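PDB 5BP7: SAM-dependent methyltransferase from Geobacter sulfurreducens, which binds S-adenosyl-L-homocysteine and is probably a methyltransferase that uses S-adenosylmethionine as methyl donor. Local coordinates for residues R101-L105 with G106-R110; V169-T172 with E173-R177. One frame throughout, in Å; residues are numbered along the deposited sequence.

Contact 1: R101-L105 with G106-R110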
ATOM      1  N   ARG A 101       6.231   8.527 -13.808  1.00 37.03           N
ATOM      2  CA  ARG A 101       4.827   8.257 -14.037  1.00 36.57           C
ATOM      3  C   ARG A 101       4.014   9.548 -14.164  1.00 37.13           C
ATOM      4  O   ARG A 101       3.163   9.672 -15.062  1.00 37.48           O
ATOM      5  CB  ARG A 101       4.264   7.392 -12.902  1.00 35.59           C
ATOM      6  CG  ARG A 101       2.879   6.798 -13.141  1.00 35.36           C
ATOM      7  CD  ARG A 101       2.864   5.849 -14.332  1.00 35.50           C
ATOM      8  NE  ARG A 101       1.604   5.119 -14.353  1.00 34.92           N
ATOM      9  CZ  ARG A 101       0.899   4.806 -15.439  1.00 35.27           C
ATOM     10  NH1 ARG A 101       1.309   5.135 -16.659  1.00 36.48           N
ATOM     11  NH2 ARG A 101      -0.240   4.157 -15.296  1.00 34.92           N
ATOM     12  N   ALA A 102       4.273  10.498 -13.266  1.00 36.36           N
ATOM     13  CA  ALA A 102       3.601  11.798 -13.297  1.00 37.36           C
ATOM     14  C   ALA A 102       3.816  12.538 -14.629  1.00 40.10           C
ATOM     15  O   ALA A 102       2.880  13.092 -15.211  1.00 39.43           O
ATOM     16  CB  ALA A 102       4.073  12.658 -12.141  1.00 37.05           C
ATOM     17  N   GLU A 103       5.045  12.491 -15.123  1.00 43.04           N
ATOM     18  CA  GLU A 103       5.350  13.055 -16.427  1.00 47.52           C
ATOM     19  C   GLU A 103       4.660  12.314 -17.546  1.00 48.12           C
ATOM     20  O   GLU A 103       4.015  12.928 -18.382  1.00 49.11           O
ATOM     21  CB  GLU A 103       6.847  13.073 -16.675  1.00 51.22           C
ATOM     22  CG  GLU A 103       7.505  14.130 -15.855  1.00 53.71           C
ATOM     23  CD  GLU A 103       8.937  14.273 -16.300  1.00 58.13           C
ATOM     24  OE1 GLU A 103       9.194  15.175 -17.130  1.00 60.68           O
ATOM     25  OE2 GLU A 103       9.769  13.459 -15.859  1.00 60.67           O
ATOM     26  N   GLU A 104       4.792  10.996 -17.544  1.00 49.09           N
ATOM     27  CA  GLU A 104       4.112  10.164 -18.516  1.00 50.40           C
ATOM     28  C   GLU A 104       2.615  10.488 -18.648  1.00 49.34           C
ATOM     29  O   GLU A 104       2.075  10.485 -19.754  1.00 50.79           O
ATOM     30  CB  GLU A 104       4.276   8.703 -18.125  1.00 51.34           C
ATOM     31  CG  GLU A 104       3.761   7.746 -19.172  1.00 53.90           C
ATOM     32  CD  GLU A 104       3.867   6.296 -18.753  1.00 55.43           C
ATOM     33  OE1 GLU A 104       4.126   6.002 -17.554  1.00 53.94           O
ATOM     34  OE2 GLU A 104       3.692   5.440 -19.658  1.00 60.48           O
ATOM     35  N   LEU A 105       1.941  10.745 -17.529  1.00 46.47           N
ATOM     36  CA  LEU A 105       0.503  11.033 -17.544  1.00 45.45           C
ATOM     37  C   LEU A 105       0.134  12.525 -17.590  1.00 45.42           C
ATOM     38  O   LEU A 105      -1.033  12.859 -17.529  1.00 45.42           O
ATOM     39  CB  LEU A 105      -0.162  10.383 -16.335  1.00 44.37           C
ATOM     40  CG  LEU A 105      -0.032   8.869 -16.192  1.00 43.65           C
ATOM     41  CD1 LEU A 105      -0.829   8.434 -14.977  1.00 43.18           C
ATOM     42  CD2 LEU A 105      -0.515   8.125 -17.423  1.00 44.37           C
ATOM     43  N   GLY A 106       1.112  13.408 -17.722  1.00 45.12           N
ATOM     44  CA  GLY A 106       0.848  14.843 -17.818  1.00 45.49           C
ATOM     45  C   GLY A 106       0.369  15.501 -16.532  1.00 44.29           C
ATOM     46  O   GLY A 106      -0.336  16.489 -16.583  1.00 44.09           O
ATOM     47  N   VAL A 107       0.759  14.961 -15.384  1.00 43.36           N
ATOM     48  CA  VAL A 107       0.311  15.489 -14.082  1.00 42.15           C
ATOM     49  C   VAL A 107       1.466  15.840 -13.139  1.00 42.11           C
ATOM     50  O   VAL A 107       1.272  15.923 -11.923  1.00 42.00           O
ATOM     51  CB  VAL A 107      -0.673  14.514 -13.389  1.00 40.95           C
ATOM     52  CG1 VAL A 107      -1.934  14.337 -14.230  1.00 41.40           C
ATOM     53  CG2 VAL A 107      -0.017  13.170 -13.107  1.00 40.18           C
ATOM     54  N   ALA A 108       2.655  16.069 -13.690  1.00 43.09           N
ATOM     55  CA  ALA A 108       3.825  16.438 -12.892  1.00 44.08           C
ATOM     56  C   ALA A 108       3.676  17.771 -12.151  1.00 44.56           C
ATOM     57  O   ALA A 108       4.268  17.956 -11.106  1.00 44.09           O
ATOM     58  CB  ALA A 108       5.061  16.483 -13.765  1.00 45.60           C
ATOM     59  N   ASP A 109       2.877  18.683 -12.688  1.00 46.51           N
ATOM     60  CA  ASP A 109       2.561  19.937 -11.987  1.00 48.33           C
ATOM     61  C   ASP A 109       1.466  19.806 -10.921  1.00 46.86           C
ATOM     62  O   ASP A 109       1.214  20.745 -10.190  1.00 46.97           O
ATOM     63  CB  ASP A 109       2.219  21.076 -12.976  1.00 51.38           C
ATOM     64  CG  ASP A 109       1.009  20.769 -13.876  1.00 53.26           C
ATOM     65  OD1 ASP A 109       0.575  19.594 -14.015  1.00 53.53           O
ATOM     66  OD2 ASP A 109       0.522  21.729 -14.507  1.00 56.99           O
ATOM     67  N   ARG A 110       0.805  18.656 -10.844  1.00 45.42           N
ATOM     68  CA  ARG A 110      -0.271  18.435  -9.880  1.00 44.17           C
ATOM     69  C   ARG A 110       0.144  17.619  -8.664  1.00 41.38           C
ATOM     70  O   ARG A 110      -0.352  17.847  -7.558  1.00 39.31           O
ATOM     71  CB  ARG A 110      -1.450  17.770 -10.592  1.00 45.81           C
ATOM     72  CG  ARG A 110      -2.089  18.686 -11.609  1.00 48.86           C
ATOM     73  CD  ARG A 110      -3.414  18.141 -12.080  1.00 52.11           C
ATOM     74  NE  ARG A 110      -4.470  18.545 -11.143  1.00 53.36           N
ATOM     75  CZ  ARG A 110      -4.901  19.808 -11.017  1.00 54.74           C
ATOM     76  NH1 ARG A 110      -4.389  20.791 -11.756  1.00 56.96           N
ATOM     77  NH2 ARG A 110      -5.846  20.100 -10.139  1.00 54.92           N
TER
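V107 and G106 fold back onto A102 and E103 in a Schellman motif, the turn that ends helix 92-104 and starts the chain toward strand 111-115. V107 N donates to A102 O at 2.8 Å, nearly straight (162°), while G106 N reaches back to E103 O at 3.0 Å from well above the carbonyl plane. G106 suits its place because glycine, having no side chain, easily takes the positive phi of 71° that the turn requires beside the carbonyl of L105.

V107 carries the apolar part of the contact. From its CB the two methyls part: CG1 lies anti to the carbonyl carbon and passes L105 O, whereas chi1 of -62° leaves CG2 between the backbone N and the carbonyl carbon, facing the helix end, 3.6 Å from A102 O and next to A102 CA. The same CG2 has the CB atoms of A102 and L105 as looser neighbours, and V107 also touches A78 of helix 72-81, so a branched apolar residue fits between the turn and that helix. The small A102 suits its place, buried against C75 with its CB 3.9 Å from A108 CA. On the outer side, the aliphatic CG of the exposed E103 rests on the CB of A108.

Within the last helical turn, R101 NH1 forms a salt bridge with E104 OE1 at 3.1 Å; the oxygen lies close to the guanidinium plane but is itself met from far above the carboxylate plane. R101 NH2 has a second carboxylate in E72, which ties helix 92-104 to the start of helix 72-81. The methyl CD1 of L105 lies over the centre of the R101 guanidinium, 4.0 Å above its plane.

Contact 2: V169-T172 with E173-R177; sequences VPPT and EDVAR
The hydroxyl oxygen OG1 of T172 accepts from V175 N at 3.2 Å with an N-H...O angle of 160°, at the start of helix 173-178. The carbonyl O of T172 accepts in turn from A176 N at 3.2 Å, the donor tilted only modestly from the carbonyl plane. The first bond is a capping bond that supplies an acceptor to an amide of the opening turn, which has no earlier helical carbonyl to use; the second is the helical i to i+4 bond. Chi1 of 62° places OG1 between the backbone N and the carbonyl carbon, and from there it faces the helix end, also meeting the CB of D174.

Two prolines precede the cap and cover V175. The CB of P170 presses on V175 CG1 at 3.5 Å, tighter than usual for two carbons, while the CD of P171 lies 3.9 Å from V175 CG2, with the two side chains crossing at about a right angle. V175 sends CG1 anti to its backbone N (chi1 170°), which turns that methyl to the P170 ring and leaves CG2 beside T172 OG1 and P171. A branched valine can thus meet both rings at once. Each proline ring restricts its own phi, limiting the freedom of the backbone on its way to the N-cap, where P170 is extended.

Beyond the two segments, V175 also touches Y256 and Y260 of helix 239-260, and P171 touches Y260. E173 turns its carboxylate to the backbone of the following loop, where OE2 accepts from T184 N. A threonine N-cap, with acidic E173 and D174 in the first turn, probably well placed to interact with the helix dipole, is typical of a helix start.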
ATOM      1  N   VAL A 169      -9.780 -17.582   9.736  1.00 49.75           N
ATOM      2  CA  VAL A 169      -9.007 -17.625  10.977  1.00 51.69           C
ATOM      3  C   VAL A 169      -7.859 -18.612  10.775  1.00 52.02           C
ATOM      4  O   VAL A 169      -8.116 -19.758  10.439  1.00 51.47           O
ATOM      5  CB  VAL A 169      -9.853 -18.113  12.186  1.00 54.63           C
ATOM      6  CG1 VAL A 169      -9.114 -17.820  13.492  1.00 55.54           C
ATOM      7  CG2 VAL A 169     -11.236 -17.458  12.227  1.00 54.52           C
ATOM      8  N   PRO A 170      -6.596 -18.173  10.961  1.00 52.11           N
ATOM      9  CA  PRO A 170      -5.530 -19.167  10.836  1.00 53.18           C
ATOM     10  C   PRO A 170      -5.516 -20.048  12.078  1.00 54.48           C
ATOM     11  O   PRO A 170      -5.540 -19.542  13.188  1.00 54.03           O
ATOM     12  CB  PRO A 170      -4.246 -18.332  10.709  1.00 53.38           C
ATOM     13  CG  PRO A 170      -4.560 -17.027  11.343  1.00 52.75           C
ATOM     14  CD  PRO A 170      -6.062 -16.833  11.268  1.00 51.98           C
ATOM     15  N   PRO A 171      -5.498 -21.360  11.889  1.00 56.14           N
ATOM     16  CA  PRO A 171      -5.633 -22.240  13.042  1.00 58.75           C
ATOM     17  C   PRO A 171      -4.396 -22.283  13.954  1.00 60.51           C
ATOM     18  O   PRO A 171      -4.522 -22.618  15.123  1.00 62.42           O
ATOM     19  CB  PRO A 171      -5.899 -23.605  12.391  1.00 59.37           C
ATOM     20  CG  PRO A 171      -5.242 -23.533  11.054  1.00 58.07           C
ATOM     21  CD  PRO A 171      -5.376 -22.107  10.617  1.00 55.81           C
ATOM     22  N   THR A 172      -3.223 -21.996  13.402  1.00 60.29           N
ATOM     23  CA  THR A 172      -1.962 -22.115  14.143  1.00 61.63           C
ATOM     24  C   THR A 172      -1.097 -20.917  13.848  1.00 61.46           C
ATOM     25  O   THR A 172      -1.318 -20.229  12.849  1.00 58.98           O
ATOM     26  CB  THR A 172      -1.163 -23.372  13.719  1.00 62.48           C
ATOM     27  OG1 THR A 172      -0.813 -23.296  12.324  1.00 61.21           O
ATOM     28  CG2 THR A 172      -1.979 -24.678  13.951  1.00 64.18           C
ATOM     29  N   GLU A 173      -0.061 -20.745  14.668  1.00 64.29           N
ATOM     30  CA  GLU A 173       1.010 -19.762  14.416  1.00 64.96           C
ATOM     31  C   GLU A 173       1.859 -20.050  13.153  1.00 64.39           C
ATOM     32  O   GLU A 173       2.287 -19.122  12.467  1.00 62.51           O
ATOM     33  CB  GLU A 173       1.927 -19.621  15.641  1.00 67.57           C
ATOM     34  CG  GLU A 173       1.245 -19.064  16.902  1.00 68.68           C
ATOM     35  CD  GLU A 173       0.585 -17.686  16.727  1.00 68.71           C
ATOM     36  OE1 GLU A 173      -0.274 -17.290  17.547  1.00 68.13           O
ATOM     37  OE2 GLU A 173       0.893 -16.974  15.749  1.00 69.97           O
ATOM     38  N   ASP A 174       2.057 -21.330  12.829  1.00 65.53           N
ATOM     39  CA  ASP A 174       2.692 -21.759  11.564  1.00 65.97           C
ATOM     40  C   ASP A 174       1.939 -21.209  10.307  1.00 63.99           C
ATOM     41  O   ASP A 174       2.572 -20.739   9.335  1.00 64.29           O
ATOM     42  CB  ASP A 174       2.868 -23.306  11.550  1.00 67.83           C
ATOM     43  CG  ASP A 174       3.904 -23.796  12.590  1.00 71.99           C
ATOM     44  OD1 ASP A 174       4.547 -22.940  13.226  1.00 72.73           O
ATOM     45  OD2 ASP A 174       4.101 -25.029  12.796  1.00 74.41           O
ATOM     46  N   VAL A 175       0.603 -21.254  10.329  1.00 61.64           N
ATOM     47  CA  VAL A 175      -0.218 -20.667   9.258  1.00 60.88           C
ATOM     48  C   VAL A 175      -0.117 -19.134   9.236  1.00 59.15           C
ATOM     49  O   VAL A 175      -0.052 -18.537   8.135  1.00 57.29           O
ATOM     50  CB  VAL A 175      -1.701 -21.121   9.338  1.00 61.55           C
ATOM     51  CG1 VAL A 175      -2.606 -20.329   8.368  1.00 60.72           C
ATOM     52  CG2 VAL A 175      -1.805 -22.618   9.039  1.00 62.71           C
ATOM     53  N   ALA A 176      -0.155 -18.505  10.420  1.00 58.64           N
ATOM     54  CA  ALA A 176       0.063 -17.048  10.539  1.00 58.04           C
ATOM     55  C   ALA A 176       1.429 -16.623   9.946  1.00 58.53           C
ATOM     56  O   ALA A 176       1.506 -15.701   9.118  1.00 54.57           O
ATOM     57  CB  ALA A 176      -0.042 -16.606  11.982  1.00 58.15           C
ATOM     58  N   ARG A 177       2.472 -17.368  10.309  1.00 60.54           N
ATOM     59  CA  ARG A 177       3.839 -17.122   9.819  1.00 63.09           C
ATOM     60  C   ARG A 177       4.040 -17.409   8.308  1.00 60.91           C
ATOM     61  O   ARG A 177       4.647 -16.609   7.612  1.00 58.27           O
ATOM     62  CB  ARG A 177       4.841 -17.878  10.689  1.00 68.09           C
ATOM     63  CG  ARG A 177       4.909 -17.300  12.106  1.00 71.61           C
ATOM     64  CD  ARG A 177       5.472 -18.298  13.114  1.00 76.63           C
ATOM     65  NE  ARG A 177       6.835 -18.726  12.771  1.00 80.08           N
ATOM     66  CZ  ARG A 177       7.944 -17.980  12.899  1.00 83.13           C
ATOM     67  NH1 ARG A 177       7.898 -16.729  13.378  1.00 82.95           N
ATOM     68  NH2 ARG A 177       9.128 -18.494  12.548  1.00 85.44           N
TER

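Overall arrangement
From the N terminus, contact 1 comes first: it closes the turn between helix 92-104 and strand 111-115, an outermost strand of the seven-stranded mixed sheet (order 3-2-1-4-5-7-6) of the Rossmann-like fold of class I S-adenosylmethionine-dependent methyltransferases, and it sets that turn against helix 72-81. The chain then passes through strand 127-133, helix 142-150 and strand 157-166 before contact 2 opens helix 173-178, next to helix 239-260. The two stand in series, neither nested nor crossing, on opposite sides of the chain's centre, with their centres about 43 Å apart and nearest atoms about 31 Å apart. One ends a helix and the other begins one, and both lie away from the S-adenosyl-L-homocysteine site.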